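Local coordinates for assemblin (Human herpesvirus 3, PDB 1VZV), which is a herpesvirus serine protease that probably cleaves the capsid assembly protein so that the procapsid can mature, and is active as a dimer, at residues A2-G7 with L64-C69. Sequence-based numbering, arbitrary orientation.
Sequences ALYVAG and LGIVRC
Leu3 and Val67 form one antiparallel hydrogen-bonded pair, Val5 and Gly65 the next, and together they give four backbone bonds between strand 3-7 and strand 64-67. Val67 N donates to Leu3 O at 2.9 Å, and Leu3 N to Val67 O completes the pair; Val5 N bonds Gly65 O, and Gly65 N bonds Val5 O at 2.8 Å. Between these pairs, Tyr4 lies opposite Ile66 without mutual hydrogen bonds, and Tyr4 CA sends its C-H toward Gly65 O.

On the Tyr4 face, the phenol and Ile66 run side by side in the same direction. With CG1 anti to the backbone N (chi1 -167°) and CD1 extended beyond it (chi2 164°), Ile66 brings CD1 to 3.7 Å from Tyr4 CZ, near the hydroxyl end of the ring. Ala2 CB touches both Ile66 CG1, at 3.8 Å, and NE of Arg68, whose chain bends at chi3 (-75°) and so brings NE beside that methyl; Arg68 CZ and NH2 also lie near it. At the other end, Leu64 CD1 touches Ala6 CB at 3.8 Å and also nears Tyr4 CB; Pro149 and Ser152 of helix 149-152 lie against this face.

On the other face, Val5 CG2 meets Val67 CG2 at 3.8 Å, the two side chains crossing obliquely, while Leu3 packs on Leu99 and Val102 of helix 96-105. The buried pairing joins the N-terminal strand to strand 61-67 within the mixed central sheet of the assemblin (peptidase S21) fold, the sheet whose strands 108-112 and 129-133 carry Ser110 and His129 of the catalytic triad.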
loop_
_atom_site.group_PDB
_atom_site.type_symbol
_atom_site.label_atom_id
_atom_site.label_comp_id
_atom_site.label_asym_id
_atom_site.label_seq_id
_atom_site.Cartn_x
_atom_site.Cartn_y
_atom_site.Cartn_z
ATOM N N ALA A 2 -21.715 1.223 12.155
ATOM C CA ALA A 2 -20.394 1.016 12.743
ATOM C C ALA A 2 -19.789 -0.339 12.422
ATOM O O ALA A 2 -20.408 -1.194 11.805
ATOM C CB ALA A 2 -20.446 1.211 14.260
ATOM N N LEU A 3 -18.542 -0.500 12.816
ATOM C CA LEU A 3 -17.843 -1.730 12.612
ATOM C C LEU A 3 -17.364 -2.101 13.981
ATOM O O LEU A 3 -17.057 -1.238 14.796
ATOM C CB LEU A 3 -16.634 -1.511 11.723
ATOM C CG LEU A 3 -16.794 -1.487 10.202
ATOM C CD1 LEU A 3 -17.875 -0.475 9.800
ATOM C CD2 LEU A 3 -15.434 -1.168 9.556
ATOM N N TYR A 4 -17.372 -3.388 14.261
ATOM C CA TYR A 4 -16.894 -3.875 15.524
ATOM C C TYR A 4 -15.707 -4.681 15.126
ATOM O O TYR A 4 -15.736 -5.360 14.100
ATOM C CB TYR A 4 -17.937 -4.751 16.186
ATOM C CG TYR A 4 -19.105 -3.942 16.610
ATOM C CD1 TYR A 4 -20.086 -3.581 15.694
ATOM C CD2 TYR A 4 -19.161 -3.404 17.892
ATOM C CE1 TYR A 4 -21.073 -2.699 16.027
ATOM C CE2 TYR A 4 -20.159 -2.509 18.238
ATOM C CZ TYR A 4 -21.104 -2.162 17.295
ATOM O OH TYR A 4 -22.068 -1.252 17.620
ATOM N N VAL A 5 -14.634 -4.518 15.883
ATOM C CA VAL A 5 -13.393 -5.230 15.649
ATOM C C VAL A 5 -13.142 -6.002 16.936
ATOM O O VAL A 5 -13.421 -5.483 18.021
ATOM C CB VAL A 5 -12.243 -4.241 15.460
ATOM C CG1 VAL A 5 -11.018 -4.948 14.964
ATOM C CG2 VAL A 5 -12.643 -3.153 14.521
ATOM N N ALA A 6 -12.681 -7.244 16.824
ATOM C CA ALA A 6 -12.382 -8.054 17.998
ATOM C C ALA A 6 -11.163 -8.922 17.686
ATOM O O ALA A 6 -10.992 -9.362 16.553
ATOM C CB ALA A 6 -13.569 -8.909 18.370
ATOM N N GLY A 7 -10.286 -9.118 18.664
ATOM C CA GLY A 7 -9.096 -9.921 18.455
ATOM C C GLY A 7 -8.300 -9.907 19.738
ATOM O O GLY A 7 -8.725 -9.295 20.713
ATOM N N LEU A 64 -12.748 -6.010 22.156
ATOM C CA LEU A 64 -13.818 -5.697 21.231
ATOM C C LEU A 64 -13.787 -4.172 21.152
ATOM O O LEU A 64 -13.490 -3.494 22.136
ATOM C CB LEU A 64 -15.153 -6.225 21.778
ATOM C CG LEU A 64 -16.440 -6.042 20.969
ATOM C CD1 LEU A 64 -16.280 -6.567 19.568
ATOM C CD2 LEU A 64 -17.552 -6.784 21.665
ATOM N N GLY A 65 -14.004 -3.618 19.981
ATOM C CA GLY A 65 -13.958 -2.185 19.910
ATOM C C GLY A 65 -14.921 -1.712 18.866
ATOM O O GLY A 65 -15.466 -2.513 18.093
ATOM N N ILE A 66 -15.179 -0.414 18.876
ATOM C CA ILE A 66 -16.065 0.154 17.893
ATOM C C ILE A 66 -15.303 1.178 17.026
ATOM O O ILE A 66 -14.453 1.938 17.518
ATOM C CB ILE A 66 -17.359 0.727 18.548
ATOM C CG1 ILE A 66 -18.402 1.036 17.482
ATOM C CG2 ILE A 66 -17.071 1.967 19.359
ATOM C CD1 ILE A 66 -19.770 1.213 18.044
ATOM N N VAL A 67 -15.491 1.053 15.714
ATOM C CA VAL A 67 -14.884 1.938 14.733
ATOM C C VAL A 67 -16.075 2.543 13.982
ATOM O O VAL A 67 -16.698 1.922 13.120
ATOM C CB VAL A 67 -13.874 1.175 13.794
ATOM C CG1 VAL A 67 -13.363 2.077 12.669
ATOM C CG2 VAL A 67 -12.695 0.659 14.615
ATOM N N ARG A 68 -16.464 3.719 14.440
ATOM C CA ARG A 68 -17.568 4.455 13.867
ATOM C C ARG A 68 -17.000 5.820 13.459
ATOM O O ARG A 68 -16.959 6.747 14.265
ATOM C CB ARG A 68 -18.666 4.610 14.924
ATOM C CG ARG A 68 -19.926 5.337 14.470
ATOM C CD ARG A 68 -20.865 5.529 15.669
ATOM N NE ARG A 68 -21.543 4.295 16.054
ATOM C CZ ARG A 68 -22.840 4.067 15.832
ATOM N NH1 ARG A 68 -23.610 5.038 15.328
ATOM N NH2 ARG A 68 -23.389 2.892 16.182
ATOM N N CYS A 69 -16.475 5.894 12.235
ATOM C CA CYS A 69 -15.891 7.124 11.676
ATOM C C CYS A 69 -16.409 7.238 10.244
ATOM O O CYS A 69 -16.036 6.471 9.367
ATOM C CB CYS A 69 -14.342 7.073 11.702
ATOM S SG CYS A 69 -13.514 8.387 10.725
#